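Poly(A) RNA polymerase protein 2 (Saccharomyces cerevisiae, PDB 3NYB) is the polymerase subunit of TRAMP, an RNA surveillance complex, and probably adds poly(A) tails to RNA substrates. Local coordinates at residues H11-E16 with D310-S315; F23-F28 with S315-V320; L72-S77 with L163-K168; D155-L160 with S195-H200; L217-F222 with D294-R299. The protein carries 1 engineered substitution. All blocks are in the same frame, centred on the assembly; numbering follows the deposited sequence.

Overall arrangement
Contact 3 lies deepest, its centre about 5 Å from the centre of the chain. It joins a loop of the palm sheet to helix 160-173, so it is probably the one nearest the catalytic cleft. That helix also touches contacts 2, 4 and 5 through Leu163, Ile166 and Val167. Contacts 1 and 2, with centres about 11 Å apart, share Ser315 and tie the N-terminal region to the C-terminal tail. Ser315 O bonds to Arg299 NH2 of contact 5, whose centre is about 12 Å from that of contact 2. Contacts 4 and 5 meet through His200 and Glu220. Contact 1 is outermost, and its nearest atoms stay about 15 Å from those of contact 4.

Contact 1 (H11-E16 with D310-S315); sequences HSKQKE and DRLGKS
The polar part is built on Arg311. Its CG lies anti to the carbonyl carbon (chi1 -47°), and the chain bends at chi3 (90°). This brings the guanidinium to the carbonyls of 11-16. NH2 gives a weak hydrogen bond to Gln14 O at 3.4 Å, which sits at the edge of the group, near its plane. Ser12 O instead lies over one face, 3.1 Å from Arg311 CZ, and makes no hydrogen bond there. Phe308 adds a cation-pi contact with the same group. An alanine at Arg311 would remove the weak bond to Gln14 O and the cation-pi contact with Phe308, and would probably loosen the hold of 310-315 on 11-16.

The van der Waals part is close to the backbone. Ser12 CB meets Arg311 CB at 3.6 Å. Ser12 OG faces Leu312 CA at 3.5 Å, while its stronger polar partner is Asp10. The other carboxylate oxygen of Asp10 takes the N-H of Gly313, so one side chain bonds to both segments. Farther out Lys13 and Leu312 cross obliquely, with Lys13 NZ 4.0 Å from Leu312 CD1.

The arrangement is two beta turns set side by side. His11 to Gln14 form a type I turn just ahead of helix 17-31. Arg311 to Lys314 form a type II turn, with Gly313 at its positive-phi position.

Contact 2 (F23-F28 with S315-V320); sequences FEIKDF and SILGNV
Glu24 OE1 is gripped by two backbone N-H groups. Ile316 N lies 2.8 Å from Glu24 OE1 and meets the syn lone pair of that oxygen. Leu317 N reaches Glu24 OE1 at 3.1 Å from above the carboxylate plane, along a nearly straight bond (168°). These donors belong to an ST motif opened by Ser315, whose OG accepts from Gly318 N at 2.8 Å. The same hydroxyl donates to the syn lone pair of Glu24 OE2, 2.5 Å from Ser315 OG. Trp5 NE1 is a further donor to OE2. With so many donors the buried carboxylate is likely to stay ionised.

Glu24 gets there because CG is anti to the backbone N (chi1 -162°) and the chain runs on extended from helix 17-31 to the C-terminal tail. Leu317 slides past it in the opposite direction. Ile166 of helix 160-173 packs on Ile25 and Phe28. Leu317 CD1 comes to rest 3.8 Å from Ile25 CA and 4.2 Å from Phe28 CB.

Contact 3 (L72-S77 with L163-K168); sequences LYLPGS and LVLIVK
Three side chains meet the backbone of the opposite segment rather than each other's tips. Leu165 has CG anti to its carbonyl carbon (chi1 -72°), and its CD2 branch presses on the loop backbone, 3.8 Å from Leu72 C. Lys168 points toward the loop and stays extended until it bends at chi4 (-66°). Its last atoms curl round one carbonyl. CD lies 3.4 Å from Leu72 O, and NZ gives that oxygen a weak hydrogen bond at 3.3 Å. Leu74 answers from the loop. Its two methyls touch helix carbonyls a turn apart, CD1 meeting Lys168 O at 3.9 Å and CD2 meeting Leu165 O at 4.0 Å.

The loop joins strands 62-65 and 79-83 of the palm sheet. In nucleotidyltransferases of this superfamily this region follows the glycine-serine signature and leads to catalytic aspartates, so the contact probably lies beside the active-site cleft. Lys168 also touches Ser67 of the same loop.

Leu72 CD1 makes a looser apolar contact with Val164 CG1, and Ile190 of helix 186-198 packs on Leu72 as well. Beyond Leu74 the loop closes in a type II turn to Ser77. Leu74 O accepts there from both Ser77 N and Ser77 OG, the latter at 2.6 Å. Tyr73 points away from the helix, where its ring stacks on Tyr68 and its hydroxyl bonds to Arg42.

Contact 4 (D155-L160 with S195-H200); sequences DDTPGL and SFLHMH
Asp156 holds CG in the crowded position between its backbone N and carbonyl carbon (chi1 63°), and His198 has an intermediate chi1 of -105°. Together these bring the imidazole to the carboxylate. Asp156 OD2 lies 3.3 Å from His198 NE2, with the two planes 33° apart. Asp156 O meets the ring at its edge, in plane, 3.3 Å from His198 CE1. An alanine at His198 would remove this edge contact and the meeting with the Phe194 ring, and would probably leave the 155-160 loop less firmly held against the end of helix 186-198.

The loop 155-160 links helix 145-155 to helix 160-173. It turns through a type II beta turn from Thr157 to Leu160, with Gly159 as the N-cap of the second helix. The turn packs on the end of helix 186-198 through Leu197. Its CD2 meets Thr157 CG2 at 3.4 Å and Leu160 N at 3.7 Å. Thr157 CG2 is anti to the backbone N, which sets OG1 apart to bond to Trp153 O in helix 145-155.

Contact 5 (L217-F222 with D294-R299); sequences LLIEFF and DLLTNR
Leu296 CD1 is the centre of the contact. It meets Leu218 CD1 at 3.4 Å. Ile219 CG1 lies 3.9 Å from Leu296 CD1. Phe222 CD2 is 3.7 Å from Leu296 CD1, and the methyl comes to the edge of the Phe222 ring, near its plane. Leu218 and Phe222 each cross Leu296 at about a right angle, whereas Ile219 slides past it in the opposite direction. Three side chains from about one turn of helix 214-228 thus meet the same methyl. Beside it Ile219 CG2 touches Thr297 CG2 at 3.9 Å. No hydrogen bond joins the two segments.

Torsions set this pattern. Leu296 CG is anti to its carbonyl carbon (chi1 -66°), and with chi2 at 173° this carries CD1 to helix 214-228. Thr297 keeps its methyl anti to the carbonyl carbon and turns OG1 back to bond to Phe293 O in its own helix. Phe289 and Phe170 also meet the Phe222 ring.

The helix segments run obliquely antiparallel at 137°, their axes 9.9 Å apart at closest. Trp25 of the neighbouring Protein AIR2 chain packs on Ile219 and Thr297. Leu218 packs on helix 160-173, Phe221 on that helix and on helix 186-198, and Val320 of the C-terminal tail touches Leu296.

Contact 1 (H11-E16 with D310-S315)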
# COMPACT_ATOMS: atom_id res chain seq x y z
N HIS A 11 17.95 -11.47 13.44
CA HIS A 11 19.00 -11.20 12.46
C HIS A 11 19.96 -10.12 12.93
O HIS A 11 20.51 -9.38 12.11
CB HIS A 11 18.39 -10.74 11.14
CG HIS A 11 17.23 -11.56 10.70
ND1 HIS A 11 17.37 -12.84 10.20
CD2 HIS A 11 15.91 -11.28 10.65
CE1 HIS A 11 16.18 -13.31 9.88
NE2 HIS A 11 15.28 -12.39 10.14
N SER A 12 20.16 -10.03 14.24
CA SER A 12 20.91 -8.93 14.82
C SER A 12 22.37 -8.97 14.40
O SER A 12 23.05 -7.95 14.43
CB SER A 12 20.79 -8.90 16.35
OG SER A 12 21.32 -10.08 16.93
N LYS A 13 22.84 -10.15 13.99
CA LYS A 13 24.25 -10.33 13.63
C LYS A 13 24.55 -10.01 12.16
O LYS A 13 25.67 -10.21 11.69
CB LYS A 13 24.72 -11.75 13.96
CG LYS A 13 24.56 -12.15 15.43
CD LYS A 13 25.57 -11.45 16.33
CE LYS A 13 25.39 -11.85 17.80
NZ LYS A 13 24.14 -11.29 18.41
N GLN A 14 23.56 -9.50 11.44
CA GLN A 14 23.70 -9.23 10.02
C GLN A 14 24.63 -8.05 9.77
O GLN A 14 24.58 -7.06 10.50
CB GLN A 14 22.32 -8.95 9.41
CG GLN A 14 22.21 -9.30 7.94
CD GLN A 14 22.08 -10.79 7.72
OE1 GLN A 14 22.37 -11.29 6.64
NE2 GLN A 14 21.64 -11.50 8.75
N LYS A 15 25.47 -8.15 8.75
CA LYS A 15 26.45 -7.11 8.44
C LYS A 15 25.78 -5.88 7.85
O LYS A 15 26.04 -4.75 8.27
CB LYS A 15 27.50 -7.64 7.46
CG LYS A 15 28.11 -8.97 7.87
CD LYS A 15 29.09 -9.48 6.82
CE LYS A 15 29.61 -10.87 7.16
NZ LYS A 15 30.48 -11.41 6.08
N GLU A 16 24.92 -6.10 6.86
CA GLU A 16 24.16 -5.02 6.25
C GLU A 16 22.81 -4.87 6.94
O GLU A 16 21.99 -5.78 6.93
CB GLU A 16 23.98 -5.25 4.75
CG GLU A 16 25.26 -5.15 3.93
CD GLU A 16 25.77 -3.72 3.80
OE1 GLU A 16 25.35 -2.87 4.61
OE2 GLU A 16 26.58 -3.45 2.88
N ASP A 310 23.58 -5.27 22.04
CA ASP A 310 22.44 -4.36 22.14
C ASP A 310 21.47 -4.58 20.99
O ASP A 310 20.35 -4.08 21.00
CB ASP A 310 22.91 -2.91 22.12
CG ASP A 310 23.67 -2.53 23.38
OD1 ASP A 310 23.03 -2.41 24.45
OD2 ASP A 310 24.90 -2.35 23.29
N ARG A 311 21.92 -5.33 19.98
CA ARG A 311 21.09 -5.59 18.81
C ARG A 311 20.24 -6.84 19.03
O ARG A 311 19.12 -6.92 18.53
CB ARG A 311 21.97 -5.75 17.57
CG ARG A 311 23.04 -4.69 17.43
CD ARG A 311 24.05 -5.09 16.38
NE ARG A 311 23.68 -4.63 15.05
CZ ARG A 311 24.22 -5.08 13.92
NH1 ARG A 311 25.13 -6.04 13.96
NH2 ARG A 311 23.83 -4.59 12.75
N LEU A 312 20.79 -7.79 19.78
CA LEU A 312 20.10 -9.04 20.07
C LEU A 312 18.61 -8.83 20.32
O LEU A 312 18.22 -8.01 21.16
CB LEU A 312 20.74 -9.74 21.27
CG LEU A 312 20.32 -11.20 21.43
CD1 LEU A 312 20.64 -11.97 20.16
CD2 LEU A 312 20.97 -11.87 22.65
N GLY A 313 17.80 -9.58 19.58
CA GLY A 313 16.36 -9.55 19.73
C GLY A 313 15.68 -8.22 19.43
O GLY A 313 14.59 -7.95 19.94
N LYS A 314 16.31 -7.39 18.60
CA LYS A 314 15.73 -6.09 18.29
C LYS A 314 14.93 -6.12 17.01
O LYS A 314 15.06 -7.03 16.21
CB LYS A 314 16.80 -4.99 18.25
CG LYS A 314 17.30 -4.59 19.62
CD LYS A 314 16.18 -4.63 20.64
CE LYS A 314 16.73 -4.46 22.05
NZ LYS A 314 17.50 -3.20 22.16
N SER A 315 14.10 -5.10 16.82
CA SER A 315 13.21 -5.03 15.68
C SER A 315 13.30 -3.67 15.02
O SER A 315 13.15 -2.64 15.68
CB SER A 315 11.77 -5.27 16.12
OG SER A 315 10.90 -5.01 15.04

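Contact 2 (F23-F28 with S315-V320)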
# COMPACT_ATOMS: atom_id res chain seq x y z
N PHE A 23 14.94 -9.20 5.71
CA PHE A 23 14.56 -10.42 6.39
C PHE A 23 13.39 -10.21 7.36
O PHE A 23 12.51 -11.07 7.47
CB PHE A 23 15.75 -11.01 7.14
CG PHE A 23 16.87 -11.44 6.24
CD1 PHE A 23 16.62 -11.83 4.94
CD2 PHE A 23 18.18 -11.47 6.71
CE1 PHE A 23 17.65 -12.24 4.10
CE2 PHE A 23 19.21 -11.88 5.88
CZ PHE A 23 18.95 -12.26 4.58
N GLU A 24 13.39 -9.09 8.07
CA GLU A 24 12.30 -8.83 9.00
C GLU A 24 11.00 -8.58 8.25
O GLU A 24 9.93 -8.97 8.71
CB GLU A 24 12.60 -7.66 9.95
CG GLU A 24 11.68 -7.70 11.17
CD GLU A 24 11.74 -6.46 12.04
OE1 GLU A 24 12.68 -5.65 11.89
OE2 GLU A 24 10.82 -6.30 12.87
N ILE A 25 11.08 -7.93 7.09
CA ILE A 25 9.88 -7.73 6.28
C ILE A 25 9.24 -9.09 5.95
O ILE A 25 8.05 -9.27 6.16
CB ILE A 25 10.15 -6.91 5.01
CG1 ILE A 25 10.70 -5.53 5.38
CG2 ILE A 25 8.87 -6.74 4.19
CD1 ILE A 25 10.85 -4.59 4.21
N LYS A 26 10.05 -10.03 5.45
CA LYS A 26 9.60 -11.37 5.13
C LYS A 26 9.04 -12.11 6.35
O LYS A 26 8.14 -12.95 6.24
CB LYS A 26 10.72 -12.20 4.52
CG LYS A 26 11.05 -11.86 3.07
CD LYS A 26 12.15 -12.77 2.54
CE LYS A 26 13.11 -12.02 1.60
NZ LYS A 26 12.87 -12.28 0.15
N ASP A 27 9.57 -11.81 7.52
CA ASP A 27 9.10 -12.48 8.73
C ASP A 27 7.69 -12.03 9.07
O ASP A 27 6.79 -12.85 9.29
CB ASP A 27 10.06 -12.25 9.88
CG ASP A 27 11.39 -12.95 9.68
OD1 ASP A 27 11.42 -13.90 8.86
OD2 ASP A 27 12.39 -12.56 10.32
N PHE A 28 7.52 -10.71 9.10
CA PHE A 28 6.22 -10.09 9.32
C PHE A 28 5.17 -10.59 8.33
O PHE A 28 4.10 -11.05 8.73
CB PHE A 28 6.33 -8.56 9.21
CG PHE A 28 5.01 -7.86 9.37
CD1 PHE A 28 4.47 -7.63 10.62
CD2 PHE A 28 4.30 -7.44 8.26
CE1 PHE A 28 3.26 -6.99 10.76
CE2 PHE A 28 3.08 -6.80 8.40
CZ PHE A 28 2.56 -6.58 9.65
N SER A 315 14.10 -5.10 16.82
CA SER A 315 13.21 -5.03 15.68
C SER A 315 13.30 -3.67 15.02
O SER A 315 13.15 -2.64 15.68
CB SER A 315 11.77 -5.27 16.12
OG SER A 315 10.90 -5.01 15.04
N ILE A 316 13.54 -3.68 13.71
CA ILE A 316 13.60 -2.44 12.94
C ILE A 316 12.19 -1.94 12.63
O ILE A 316 11.87 -0.77 12.90
CB ILE A 316 14.33 -2.65 11.61
CG1 ILE A 316 15.80 -2.99 11.83
CG2 ILE A 316 14.23 -1.41 10.75
CD1 ILE A 316 16.51 -3.39 10.55
N LEU A 317 11.36 -2.83 12.08
CA LEU A 317 9.98 -2.51 11.71
C LEU A 317 9.11 -2.16 12.92
O LEU A 317 8.25 -1.29 12.84
CB LEU A 317 9.33 -3.67 10.96
CG LEU A 317 9.77 -4.05 9.56
CD1 LEU A 317 9.05 -5.33 9.13
CD2 LEU A 317 9.45 -2.92 8.62
N GLY A 318 9.35 -2.85 14.03
CA GLY A 318 8.45 -2.84 15.17
C GLY A 318 7.80 -1.52 15.54
O GLY A 318 6.59 -1.48 15.79
N ASN A 319 8.58 -0.45 15.61
CA ASN A 319 8.04 0.84 16.03
C ASN A 319 7.48 1.66 14.87
O ASN A 319 6.75 2.63 15.08
CB ASN A 319 9.08 1.63 16.83
CG ASN A 319 8.47 2.81 17.58
OD1 ASN A 319 7.85 3.68 16.97
ND2 ASN A 319 8.64 2.84 18.89
N VAL A 320 7.79 1.28 13.63
CA VAL A 320 7.28 2.06 12.50
C VAL A 320 5.83 1.67 12.18
O VAL A 320 4.91 2.51 12.19
CB VAL A 320 8.19 1.98 11.23
CG1 VAL A 320 7.64 2.84 10.10
CG2 VAL A 320 9.60 2.45 11.56

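Contact 3 (L72-S77 with L163-K168)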
# COMPACT_ATOMS: atom_id res chain seq x y z
N LEU A 72 -3.65 -9.40 -0.14
CA LEU A 72 -3.22 -8.07 0.20
C LEU A 72 -4.02 -7.57 1.40
O LEU A 72 -4.15 -6.36 1.61
CB LEU A 72 -3.39 -7.13 -0.99
CG LEU A 72 -2.73 -7.53 -2.31
CD1 LEU A 72 -2.80 -6.40 -3.32
CD2 LEU A 72 -1.29 -7.92 -2.09
N TYR A 73 -4.56 -8.51 2.18
CA TYR A 73 -5.41 -8.16 3.30
C TYR A 73 -4.65 -8.15 4.62
O TYR A 73 -3.80 -9.01 4.86
CB TYR A 73 -6.58 -9.14 3.39
CG TYR A 73 -6.15 -10.54 3.71
CD1 TYR A 73 -6.06 -10.98 5.03
CD2 TYR A 73 -5.81 -11.42 2.70
CE1 TYR A 73 -5.65 -12.27 5.32
CE2 TYR A 73 -5.40 -12.72 2.99
CZ TYR A 73 -5.33 -13.13 4.29
OH TYR A 73 -4.93 -14.42 4.56
N LEU A 74 -4.95 -7.19 5.48
CA LEU A 74 -4.47 -7.24 6.85
C LEU A 74 -5.40 -8.11 7.71
O LEU A 74 -6.63 -8.02 7.61
CB LEU A 74 -4.34 -5.83 7.44
CG LEU A 74 -3.32 -4.85 6.85
CD1 LEU A 74 -3.33 -3.54 7.65
CD2 LEU A 74 -1.93 -5.45 6.83
N PRO A 75 -4.82 -8.96 8.56
CA PRO A 75 -5.62 -9.82 9.43
C PRO A 75 -6.64 -9.01 10.24
O PRO A 75 -6.31 -7.93 10.72
CB PRO A 75 -4.58 -10.46 10.35
CG PRO A 75 -3.30 -10.39 9.56
CD PRO A 75 -3.38 -9.11 8.80
N GLY A 76 -7.86 -9.53 10.38
CA GLY A 76 -8.91 -8.79 11.06
C GLY A 76 -9.67 -7.84 10.15
O GLY A 76 -10.74 -7.37 10.51
N SER A 77 -9.13 -7.54 8.96
CA SER A 77 -9.86 -6.67 8.03
C SER A 77 -11.09 -7.37 7.47
O SER A 77 -11.12 -8.61 7.42
CB SER A 77 -8.96 -6.19 6.88
OG SER A 77 -8.59 -7.26 6.02
N LEU A 163 5.67 -5.19 -0.08
CA LEU A 163 5.71 -3.77 0.21
C LEU A 163 4.31 -3.23 0.47
O LEU A 163 4.12 -2.38 1.34
CB LEU A 163 6.43 -2.99 -0.89
CG LEU A 163 7.93 -3.28 -0.92
CD1 LEU A 163 8.67 -2.24 -1.74
CD2 LEU A 163 8.47 -3.31 0.50
N VAL A 164 3.33 -3.72 -0.27
CA VAL A 164 1.95 -3.29 -0.06
C VAL A 164 1.48 -3.63 1.36
O VAL A 164 0.87 -2.80 2.04
CB VAL A 164 1.00 -3.88 -1.10
CG1 VAL A 164 -0.43 -3.61 -0.71
CG2 VAL A 164 1.29 -3.27 -2.47
N LEU A 165 1.77 -4.85 1.81
CA LEU A 165 1.37 -5.23 3.16
C LEU A 165 1.99 -4.30 4.20
O LEU A 165 1.31 -3.82 5.10
CB LEU A 165 1.70 -6.69 3.43
CG LEU A 165 0.79 -7.66 2.68
CD1 LEU A 165 1.25 -9.11 2.88
CD2 LEU A 165 -0.66 -7.47 3.10
N ILE A 166 3.28 -4.02 4.08
CA ILE A 166 3.96 -3.13 5.01
C ILE A 166 3.34 -1.73 5.01
O ILE A 166 2.97 -1.20 6.06
CB ILE A 166 5.44 -3.00 4.69
CG1 ILE A 166 6.08 -4.39 4.66
CG2 ILE A 166 6.12 -2.15 5.73
CD1 ILE A 166 6.05 -5.09 5.98
N VAL A 167 3.24 -1.14 3.83
CA VAL A 167 2.64 0.18 3.68
C VAL A 167 1.19 0.18 4.17
O VAL A 167 0.71 1.18 4.72
CB VAL A 167 2.67 0.63 2.21
CG1 VAL A 167 2.24 2.08 2.09
CG2 VAL A 167 4.06 0.46 1.64
N LYS A 168 0.50 -0.94 3.97
CA LYS A 168 -0.90 -1.02 4.37
C LYS A 168 -0.94 -1.00 5.89
O LYS A 168 -1.67 -0.21 6.50
CB LYS A 168 -1.54 -2.29 3.81
CG LYS A 168 -2.82 -2.07 3.00
CD LYS A 168 -2.98 -3.16 1.94
CE LYS A 168 -4.32 -3.11 1.21
NZ LYS A 168 -5.47 -3.42 2.10

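Contact 4 (D155-L160 with S195-H200)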
# COMPACT_ATOMS: atom_id res chain seq x y z
N ASP A 155 1.53 -10.30 -11.08
CA ASP A 155 2.26 -11.29 -11.85
C ASP A 155 3.65 -10.80 -12.27
O ASP A 155 4.65 -11.50 -12.06
CB ASP A 155 1.45 -11.71 -13.07
CG ASP A 155 0.20 -12.45 -12.70
OD1 ASP A 155 -0.77 -12.41 -13.49
OD2 ASP A 155 0.17 -13.08 -11.62
N ASP A 156 3.73 -9.61 -12.84
CA ASP A 156 5.00 -9.12 -13.37
C ASP A 156 5.75 -8.18 -12.43
O ASP A 156 6.51 -7.33 -12.88
CB ASP A 156 4.83 -8.50 -14.76
CG ASP A 156 3.94 -7.27 -14.76
OD1 ASP A 156 2.90 -7.28 -15.46
OD2 ASP A 156 4.28 -6.28 -14.07
N THR A 157 5.56 -8.35 -11.12
CA THR A 157 6.18 -7.44 -10.15
C THR A 157 6.61 -8.11 -8.85
O THR A 157 5.87 -8.11 -7.88
CB THR A 157 5.23 -6.29 -9.77
OG1 THR A 157 4.74 -5.66 -10.96
CG2 THR A 157 5.94 -5.27 -8.92
N PRO A 158 7.82 -8.68 -8.82
CA PRO A 158 8.28 -9.25 -7.56
C PRO A 158 8.45 -8.19 -6.47
O PRO A 158 9.11 -7.17 -6.69
CB PRO A 158 9.64 -9.87 -7.93
CG PRO A 158 9.56 -10.09 -9.42
CD PRO A 158 8.75 -8.93 -9.93
N GLY A 159 7.84 -8.41 -5.32
CA GLY A 159 7.99 -7.50 -4.20
C GLY A 159 6.73 -6.70 -3.94
O GLY A 159 6.56 -6.12 -2.87
N LEU A 160 5.85 -6.67 -4.93
CA LEU A 160 4.64 -5.87 -4.83
C LEU A 160 3.80 -6.19 -3.58
O LEU A 160 3.50 -5.31 -2.78
CB LEU A 160 3.80 -6.01 -6.10
CG LEU A 160 2.62 -5.04 -6.15
CD1 LEU A 160 3.06 -3.61 -5.84
CD2 LEU A 160 1.92 -5.12 -7.49
N SER A 195 4.13 1.61 -9.21
CA SER A 195 4.84 2.62 -9.97
C SER A 195 6.29 2.69 -9.50
O SER A 195 7.22 2.45 -10.28
CB SER A 195 4.16 3.97 -9.79
OG SER A 195 5.06 5.03 -10.07
N PHE A 196 6.46 3.02 -8.22
CA PHE A 196 7.79 3.12 -7.62
C PHE A 196 8.71 1.95 -8.01
O PHE A 196 9.80 2.16 -8.54
CB PHE A 196 7.66 3.23 -6.11
CG PHE A 196 8.89 2.82 -5.35
CD1 PHE A 196 9.97 3.69 -5.22
CD2 PHE A 196 8.95 1.57 -4.74
CE1 PHE A 196 11.09 3.31 -4.50
CE2 PHE A 196 10.07 1.20 -4.02
CZ PHE A 196 11.15 2.06 -3.90
N LEU A 197 8.25 0.73 -7.77
CA LEU A 197 9.03 -0.45 -8.14
C LEU A 197 9.44 -0.43 -9.61
O LEU A 197 10.62 -0.59 -9.93
CB LEU A 197 8.22 -1.73 -7.84
CG LEU A 197 8.56 -2.60 -6.62
CD1 LEU A 197 8.89 -1.79 -5.38
CD2 LEU A 197 7.45 -3.61 -6.33
N HIS A 198 8.48 -0.22 -10.49
CA HIS A 198 8.72 -0.39 -11.92
C HIS A 198 9.58 0.68 -12.56
O HIS A 198 10.14 0.45 -13.63
CB HIS A 198 7.41 -0.56 -12.69
CG HIS A 198 7.15 -1.96 -13.13
ND1 HIS A 198 7.59 -3.06 -12.40
CD2 HIS A 198 6.51 -2.47 -14.20
CE1 HIS A 198 7.22 -4.16 -13.02
NE2 HIS A 198 6.56 -3.83 -14.12
N MET A 199 9.71 1.83 -11.92
CA MET A 199 10.58 2.86 -12.47
C MET A 199 11.71 3.29 -11.54
O MET A 199 12.08 4.46 -11.49
CB MET A 199 9.76 4.06 -12.95
CG MET A 199 8.83 4.64 -11.95
SD MET A 199 7.96 6.03 -12.67
CE MET A 199 9.33 7.16 -12.93
N HIS A 200 12.27 2.33 -10.83
CA HIS A 200 13.38 2.59 -9.94
C HIS A 200 14.66 2.27 -10.70
O HIS A 200 14.78 1.18 -11.27
CB HIS A 200 13.25 1.72 -8.69
CG HIS A 200 14.40 1.84 -7.74
ND1 HIS A 200 15.66 1.36 -8.02
CD2 HIS A 200 14.46 2.36 -6.49
CE1 HIS A 200 16.45 1.59 -6.99
NE2 HIS A 200 15.75 2.19 -6.05

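Contact 5 (L217-F222 with D294-R299)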
# COMPACT_ATOMS: atom_id res chain seq x y z
N LEU A 217 14.18 -0.70 -0.68
CA LEU A 217 13.03 -0.24 -1.45
C LEU A 217 11.93 0.29 -0.53
O LEU A 217 11.25 1.26 -0.86
CB LEU A 217 12.53 -1.37 -2.33
CG LEU A 217 13.65 -1.93 -3.22
CD1 LEU A 217 13.23 -3.24 -3.87
CD2 LEU A 217 14.08 -0.90 -4.27
N LEU A 218 11.78 -0.33 0.64
CA LEU A 218 10.80 0.13 1.62
C LEU A 218 11.15 1.54 2.03
O LEU A 218 10.33 2.46 1.94
CB LEU A 218 10.78 -0.80 2.83
CG LEU A 218 9.55 -0.81 3.75
CD1 LEU A 218 9.89 -0.40 5.16
CD2 LEU A 218 8.40 0.03 3.22
N ILE A 219 12.38 1.72 2.48
CA ILE A 219 12.84 3.05 2.85
C ILE A 219 12.66 4.02 1.69
O ILE A 219 12.02 5.06 1.84
CB ILE A 219 14.29 3.02 3.31
CG1 ILE A 219 14.38 2.36 4.68
CG2 ILE A 219 14.85 4.43 3.36
CD1 ILE A 219 15.77 2.30 5.22
N GLU A 220 13.19 3.66 0.52
CA GLU A 220 13.11 4.54 -0.64
C GLU A 220 11.67 4.82 -1.09
O GLU A 220 11.39 5.87 -1.67
CB GLU A 220 13.94 3.98 -1.80
CG GLU A 220 15.42 3.84 -1.45
CD GLU A 220 16.21 3.09 -2.51
OE1 GLU A 220 15.60 2.54 -3.45
OE2 GLU A 220 17.45 3.05 -2.39
N PHE A 221 10.76 3.90 -0.81
CA PHE A 221 9.36 4.16 -1.11
C PHE A 221 8.85 5.33 -0.26
O PHE A 221 8.17 6.22 -0.76
CB PHE A 221 8.50 2.92 -0.88
CG PHE A 221 7.02 3.20 -0.85
CD1 PHE A 221 6.26 3.05 -1.99
CD2 PHE A 221 6.39 3.60 0.31
CE1 PHE A 221 4.89 3.30 -1.97
CE2 PHE A 221 5.03 3.85 0.34
CZ PHE A 221 4.28 3.70 -0.81
N PHE A 222 9.16 5.31 1.03
CA PHE A 222 8.73 6.39 1.91
C PHE A 222 9.46 7.69 1.60
O PHE A 222 8.95 8.78 1.86
CB PHE A 222 8.94 6.01 3.38
CG PHE A 222 8.02 4.93 3.86
CD1 PHE A 222 6.65 5.05 3.71
CD2 PHE A 222 8.52 3.80 4.48
CE1 PHE A 222 5.80 4.07 4.16
CE2 PHE A 222 7.68 2.81 4.92
CZ PHE A 222 6.32 2.94 4.76
N ASP A 294 11.96 8.77 8.34
CA ASP A 294 12.76 9.25 9.46
C ASP A 294 12.99 8.15 10.48
O ASP A 294 14.11 7.94 10.93
CB ASP A 294 12.09 10.45 10.14
CG ASP A 294 12.15 11.71 9.30
OD1 ASP A 294 12.55 11.63 8.11
OD2 ASP A 294 11.81 12.79 9.82
N LEU A 295 11.91 7.44 10.84
CA LEU A 295 11.98 6.38 11.84
C LEU A 295 12.87 5.22 11.40
O LEU A 295 13.75 4.79 12.15
CB LEU A 295 10.57 5.88 12.17
CG LEU A 295 9.68 6.79 13.01
CD1 LEU A 295 8.20 6.56 12.74
CD2 LEU A 295 9.98 6.61 14.49
N LEU A 296 12.63 4.72 10.19
CA LEU A 296 13.41 3.61 9.64
C LEU A 296 14.90 3.92 9.52
O LEU A 296 15.75 3.15 9.98
CB LEU A 296 12.88 3.19 8.27
CG LEU A 296 11.49 2.58 8.19
CD1 LEU A 296 11.11 2.39 6.73
CD2 LEU A 296 11.42 1.25 8.93
N THR A 297 15.21 5.06 8.90
CA THR A 297 16.60 5.47 8.70
C THR A 297 17.29 5.75 10.03
O THR A 297 18.43 5.32 10.24
CB THR A 297 16.70 6.70 7.79
OG1 THR A 297 16.10 7.83 8.43
CG2 THR A 297 16.00 6.44 6.46
N ASN A 298 16.62 6.46 10.92
CA ASN A 298 17.20 6.75 12.23
C ASN A 298 17.52 5.47 12.96
O ASN A 298 18.59 5.33 13.56
CB ASN A 298 16.24 7.58 13.08
CG ASN A 298 16.28 9.04 12.73
OD1 ASN A 298 17.23 9.52 12.11
ND2 ASN A 298 15.23 9.77 13.10
N ARG A 299 16.58 4.54 12.91
CA ARG A 299 16.73 3.23 13.52
C ARG A 299 17.95 2.50 12.95
O ARG A 299 18.77 1.96 13.69
CB ARG A 299 15.46 2.41 13.29
CG ARG A 299 15.47 1.00 13.86
CD ARG A 299 15.74 1.00 15.35
NE ARG A 299 15.22 -0.19 16.00
CZ ARG A 299 15.17 -0.36 17.31
NH1 ARG A 299 15.62 0.61 18.11
NH2 ARG A 299 14.66 -1.48 17.83